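Local coordinates for periplasmic binding protein/LacI transcriptional regulator (Alkaliphilus metalliredigens, PDB 3CTP) that binds beta-D-xylulofuranose between two lobes and probably acts as a LacI-family transcriptional repressor whose DNA binding responds to a sugar, at residues A[152-164]-A[189-201]. Residues are numbered along the deposited sequence; the frame is centred on the assembly and turned at random.
Sequences ISSDNYNGGRMAF and LRYKGFLDGARAK. With XLF (beta-D-xylulofuranose), chain C.
R190 and N156 meet at the sugar-facing end of two neighbouring helices of the C-terminal lobe, 156-169 and 185-200, a worked example of a second-shell residue steering a ligand-binding arginine. Followed outward, R190 CB and CG pass along N156 O, with CG 3.5 Å from it; the extended chain brings CD beside N156 OD1. There the guanidinium turns its edge to N156: NE (2.8 Å) and NH2 both donate to N156 OD1, side-on and from one face of the amide, well above its carbonyl plane. CZ lies between OD1 and O2 of beta-D-xylulofuranose. At the tip NH1 donates to sugar O2 at 2.8 Å, while NH2 also reaches sugar O3; F266 adds a cation-pi contact. Without this guanidinium, as with an alanine here, N156 OD1 and sugar O2 and O3 would probably lose these donors and a gap would open beside the ligand.

Further along, the axes of 156-164 and 189-200 approach to 6.4 Å, crossing at -42°, because G160 and G193 admit backbone against backbone through CA-H...O contacts, and G197 has no side chain where R161 and F164 pack. Y157, its CG swung opposite the backbone N, lays one ring face over G193 CA and gives its hydroxyl proton to D196 OD2 in a very short bond of 2.5 Å. The R161 guanidinium lies over G197 CA, paired with D165. Deeper, F164 points its edge at the face of F194, planes 82° apart, and spreads its own face over A198 N. Glycines, aromatics and the Y157-D196 bond thus join the helices, while one amide oxygen gripping NE and NH2 probably fixes the guanidinium's rotation, so that NH1 and NH2 face the sugar.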
loop_
_atom_site.group_PDB
_atom_site.type_symbol
_atom_site.label_atom_id
_atom_site.label_comp_id
_atom_site.label_asym_id
_atom_site.label_seq_id
_atom_site.Cartn_x
_atom_site.Cartn_y
_atom_site.Cartn_z
ATOM N N ILE A 152 14.246 -13.541 -11.009
ATOM C CA ILE A 152 13.106 -13.287 -11.875
ATOM C C ILE A 152 12.920 -11.764 -11.917
ATOM O O ILE A 152 12.995 -11.095 -10.886
ATOM C CB ILE A 152 11.808 -13.926 -11.272
ATOM C CG1 ILE A 152 11.936 -15.455 -11.092
ATOM C CG2 ILE A 152 10.586 -13.627 -12.147
ATOM C CD1 ILE A 152 12.539 -15.920 -9.689
ATOM N N SER A 153 12.647 -11.219 -13.086
ATOM C CA SER A 153 12.468 -9.782 -13.191
ATOM C C SER A 153 11.608 -9.444 -14.375
ATOM O O SER A 153 11.373 -10.312 -15.209
ATOM C CB SER A 153 13.841 -9.150 -13.348
ATOM O OG SER A 153 13.743 -7.736 -13.336
ATOM N N SER A 154 11.109 -8.204 -14.456
ATOM C CA SER A 154 10.541 -7.739 -15.714
ATOM C C SER A 154 11.674 -7.303 -16.642
ATOM O O SER A 154 12.811 -7.179 -16.210
ATOM C CB SER A 154 9.596 -6.556 -15.505
ATOM O OG SER A 154 8.444 -6.937 -14.738
ATOM N N ASP A 155 11.347 -7.050 -17.907
ATOM C CA ASP A 155 12.341 -6.595 -18.880
ATOM C C ASP A 155 12.584 -5.105 -18.716
ATOM O O ASP A 155 12.114 -4.264 -19.482
ATOM C CB ASP A 155 11.850 -6.947 -20.296
ATOM C CG ASP A 155 12.883 -6.698 -21.351
ATOM O OD1 ASP A 155 13.999 -6.210 -21.037
ATOM O OD2 ASP A 155 12.522 -6.968 -22.522
ATOM N N ASN A 156 13.328 -4.778 -17.677
ATOM C CA ASN A 156 13.482 -3.371 -17.316
ATOM C C ASN A 156 14.300 -2.550 -18.310
ATOM O O ASN A 156 14.035 -1.354 -18.510
ATOM C CB ASN A 156 14.076 -3.333 -15.912
ATOM C CG ASN A 156 13.038 -3.731 -14.880
ATOM O OD1 ASN A 156 11.956 -3.136 -14.838
ATOM N ND2 ASN A 156 13.333 -4.784 -14.094
ATOM N N TYR A 157 15.268 -3.186 -18.957
ATOM C CA TYR A 157 16.060 -2.467 -19.936
ATOM C C TYR A 157 15.171 -2.031 -21.099
ATOM O O TYR A 157 15.136 -0.850 -21.487
ATOM C CB TYR A 157 17.224 -3.336 -20.452
ATOM C CG TYR A 157 17.960 -2.616 -21.550
ATOM C CD1 TYR A 157 18.970 -1.694 -21.259
ATOM C CD2 TYR A 157 17.598 -2.799 -22.880
ATOM C CE1 TYR A 157 19.622 -1.000 -22.269
ATOM C CE2 TYR A 157 18.227 -2.098 -23.887
ATOM C CZ TYR A 157 19.237 -1.203 -23.577
ATOM O OH TYR A 157 19.838 -0.484 -24.600
ATOM N N ASN A 158 14.460 -2.959 -21.662
ATOM C CA ASN A 158 13.607 -2.624 -22.787
ATOM C C ASN A 158 12.447 -1.703 -22.397
ATOM O O ASN A 158 12.081 -0.868 -23.154
ATOM C CB ASN A 158 13.087 -3.857 -23.506
ATOM C CG ASN A 158 14.134 -4.510 -24.387
ATOM O OD1 ASN A 158 14.935 -3.873 -24.989
ATOM N ND2 ASN A 158 14.070 -5.793 -24.452
ATOM N N GLY A 159 11.959 -1.844 -21.168
ATOM C CA GLY A 159 10.932 -0.908 -20.684
ATOM C C GLY A 159 11.455 0.505 -20.632
ATOM O O GLY A 159 10.726 1.433 -20.984
ATOM N N GLY A 160 12.719 0.691 -20.235
ATOM C CA GLY A 160 13.273 2.060 -20.254
ATOM C C GLY A 160 13.405 2.582 -21.677
ATOM O O GLY A 160 13.129 3.768 -21.937
ATOM N N ARG A 161 13.836 1.729 -22.608
ATOM C CA ARG A 161 13.864 2.163 -24.022
ATOM C C ARG A 161 12.469 2.544 -24.506
ATOM O O ARG A 161 12.300 3.554 -25.213
ATOM C CB ARG A 161 14.451 1.072 -24.906
ATOM C CG ARG A 161 14.468 1.515 -26.374
ATOM C CD ARG A 161 15.209 2.861 -26.556
ATOM N NE ARG A 161 15.324 3.249 -27.974
ATOM C CZ ARG A 161 16.331 2.875 -28.765
ATOM N NH1 ARG A 161 17.302 2.082 -28.288
ATOM N NH2 ARG A 161 16.372 3.286 -30.035
ATOM N N MET A 162 11.467 1.732 -24.149
ATOM C CA MET A 162 10.085 2.006 -24.621
ATOM C C MET A 162 9.635 3.355 -24.089
ATOM O O MET A 162 8.910 4.114 -24.755
ATOM C CB MET A 162 9.055 0.961 -24.123
ATOM C CG MET A 162 9.091 -0.407 -24.747
ATOM S SD MET A 162 7.864 -1.509 -23.929
ATOM C CE MET A 162 8.697 -3.028 -24.331
ATOM N N ALA A 163 9.978 3.633 -22.840
ATOM C CA ALA A 163 9.575 4.913 -22.261
ATOM C C ALA A 163 10.205 6.064 -23.005
ATOM O O ALA A 163 9.536 7.060 -23.285
ATOM C CB ALA A 163 9.943 4.968 -20.769
ATOM N N PHE A 164 11.486 5.931 -23.366
ATOM C CA PHE A 164 12.088 7.028 -24.127
ATOM C C PHE A 164 11.402 7.176 -25.480
ATOM O O PHE A 164 11.080 8.288 -25.918
ATOM C CB PHE A 164 13.579 6.777 -24.405
ATOM C CG PHE A 164 14.160 7.848 -25.258
ATOM C CD1 PHE A 164 14.572 9.025 -24.684
ATOM C CD2 PHE A 164 14.175 7.727 -26.650
ATOM C CE1 PHE A 164 15.063 10.072 -25.470
ATOM C CE2 PHE A 164 14.670 8.784 -27.443
ATOM C CZ PHE A 164 15.102 9.933 -26.854
ATOM N N LEU A 189 18.725 -0.606 -14.916
ATOM C CA LEU A 189 18.469 -1.042 -16.296
ATOM C C LEU A 189 17.479 -0.103 -16.986
ATOM O O LEU A 189 17.624 0.190 -18.185
ATOM C CB LEU A 189 17.966 -2.487 -16.293
ATOM C CG LEU A 189 19.052 -3.527 -16.040
ATOM C CD1 LEU A 189 18.403 -4.891 -15.819
ATOM C CD2 LEU A 189 20.025 -3.546 -17.218
ATOM N N ARG A 190 16.453 0.373 -16.261
ATOM C CA ARG A 190 15.546 1.340 -16.890
ATOM C C ARG A 190 16.287 2.598 -17.328
ATOM O O ARG A 190 16.059 3.135 -18.409
ATOM C CB ARG A 190 14.387 1.742 -15.945
ATOM C CG ARG A 190 13.491 0.559 -15.633
ATOM C CD ARG A 190 12.519 0.856 -14.487
ATOM N NE ARG A 190 11.950 -0.413 -14.026
ATOM C CZ ARG A 190 11.247 -0.570 -12.908
ATOM N NH1 ARG A 190 10.986 0.471 -12.116
ATOM N NH2 ARG A 190 10.824 -1.788 -12.586
ATOM N N TYR A 191 17.187 3.069 -16.469
ATOM C CA TYR A 191 18.004 4.232 -16.790
ATOM C C TYR A 191 18.844 3.977 -18.036
ATOM O O TYR A 191 18.893 4.808 -18.944
ATOM C CB TYR A 191 18.886 4.533 -15.565
ATOM C CG TYR A 191 20.174 5.238 -15.844
ATOM C CD1 TYR A 191 20.210 6.599 -16.040
ATOM C CD2 TYR A 191 21.361 4.543 -15.850
ATOM C CE1 TYR A 191 21.418 7.259 -16.289
ATOM C CE2 TYR A 191 22.566 5.181 -16.084
ATOM C CZ TYR A 191 22.573 6.528 -16.312
ATOM O OH TYR A 191 23.780 7.169 -16.527
ATOM N N LYS A 192 19.470 2.808 -18.083
ATOM C CA LYS A 192 20.354 2.498 -19.207
ATOM C C LYS A 192 19.549 2.390 -20.511
ATOM O O LYS A 192 19.995 2.861 -21.572
ATOM C CB LYS A 192 21.076 1.187 -18.921
ATOM C CG LYS A 192 22.212 0.927 -19.915
ATOM C CD LYS A 192 23.109 2.149 -20.017
ATOM C CE LYS A 192 24.114 2.015 -21.156
ATOM N NZ LYS A 192 24.860 3.277 -21.390
ATOM N N GLY A 193 18.365 1.787 -20.455
ATOM C CA GLY A 193 17.580 1.652 -21.699
ATOM C C GLY A 193 17.126 3.018 -22.169
ATOM O O GLY A 193 17.103 3.312 -23.372
ATOM N N PHE A 194 16.740 3.865 -21.214
ATOM C CA PHE A 194 16.265 5.211 -21.561
ATOM C C PHE A 194 17.402 6.019 -22.182
ATOM O O PHE A 194 17.228 6.670 -23.225
ATOM C CB PHE A 194 15.766 5.875 -20.270
ATOM C CG PHE A 194 14.946 7.117 -20.498
ATOM C CD1 PHE A 194 13.598 7.028 -20.797
ATOM C CD2 PHE A 194 15.524 8.360 -20.340
ATOM C CE1 PHE A 194 12.816 8.189 -20.965
ATOM C CE2 PHE A 194 14.778 9.515 -20.499
ATOM C CZ PHE A 194 13.418 9.436 -20.824
ATOM N N LEU A 195 18.571 5.963 -21.544
ATOM C CA LEU A 195 19.737 6.706 -22.020
ATOM C C LEU A 195 20.186 6.190 -23.383
ATOM O O LEU A 195 20.491 6.991 -24.279
ATOM C CB LEU A 195 20.859 6.592 -20.988
ATOM C CG LEU A 195 22.176 7.255 -21.371
ATOM C CD1 LEU A 195 22.009 8.755 -21.686
ATOM C CD2 LEU A 195 23.180 6.997 -20.234
ATOM N N ASP A 196 20.194 4.867 -23.563
ATOM C CA ASP A 196 20.593 4.333 -24.878
ATOM C C ASP A 196 19.637 4.857 -25.960
ATOM O O ASP A 196 20.050 5.132 -27.087
ATOM C CB ASP A 196 20.610 2.796 -24.906
ATOM C CG ASP A 196 21.756 2.211 -24.118
ATOM O OD1 ASP A 196 22.669 2.984 -23.737
ATOM O OD2 ASP A 196 21.731 0.970 -23.866
ATOM N N GLY A 197 18.350 4.954 -25.635
ATOM C CA GLY A 197 17.403 5.543 -26.593
ATOM C C GLY A 197 17.751 6.980 -26.949
ATOM O O GLY A 197 17.737 7.373 -28.127
ATOM N N ALA A 198 18.066 7.783 -25.931
ATOM C CA ALA A 198 18.436 9.172 -26.159
ATOM C C ALA A 198 19.702 9.268 -27.008
ATOM O O ALA A 198 19.784 10.117 -27.903
ATOM C CB ALA A 198 18.640 9.902 -24.819
ATOM N N ARG A 199 20.671 8.394 -26.748
ATOM C CA ARG A 199 21.928 8.453 -27.502
ATOM C C ARG A 199 21.679 8.157 -28.972
ATOM O O ARG A 199 22.337 8.744 -29.864
ATOM C CB ARG A 199 22.932 7.453 -26.931
ATOM C CG ARG A 199 23.404 7.793 -25.527
ATOM C CD ARG A 199 24.636 8.666 -25.563
ATOM N NE ARG A 199 25.006 9.180 -24.239
ATOM C CZ ARG A 199 25.744 8.519 -23.357
ATOM N NH1 ARG A 199 26.196 7.298 -23.644
ATOM N NH2 ARG A 199 26.051 9.087 -22.191
ATOM N N ALA A 200 20.736 7.260 -29.245
ATOM C CA ALA A 200 20.412 6.909 -30.643
ATOM C C ALA A 200 19.827 8.101 -31.382
ATOM O O ALA A 200 19.969 8.205 -32.602
ATOM C CB ALA A 200 19.459 5.734 -30.693
ATOM N N LYS A 201 19.199 9.017 -30.653
ATOM C CA LYS A 201 18.621 10.223 -31.275
ATOM C C LYS A 201 19.515 11.460 -31.074
ATOM O O LYS A 201 19.105 12.590 -31.339
ATOM C CB LYS A 201 17.224 10.499 -30.705
ATOM C CG LYS A 201 16.231 9.391 -30.983
ATOM C CD LYS A 201 16.034 9.151 -32.488
ATOM C CE LYS A 201 14.879 8.193 -32.786
ATOM N NZ LYS A 201 15.115 6.767 -32.351
HETATM O O4 XLF C . 12.869 -1.883 -8.147
HETATM C C4 XLF C . 11.875 -1.345 -9.022
HETATM C C5 XLF C . 11.619 0.092 -8.594
HETATM O O5 XLF C . 10.325 0.097 -7.980
HETATM C C3 XLF C . 10.541 -2.045 -8.820
HETATM O O3 XLF C . 10.218 -2.900 -9.925
HETATM C C2 XLF C . 9.599 -0.877 -8.726
HETATM O O2 XLF C . 9.306 -0.346 -10.034
HETATM C C1 XLF C . 8.322 -1.210 -7.982
HETATM O O1 XLF C . 7.539 -0.016 -7.829
HETATM O O HOH W 1 17.702 1.310 -25.455
#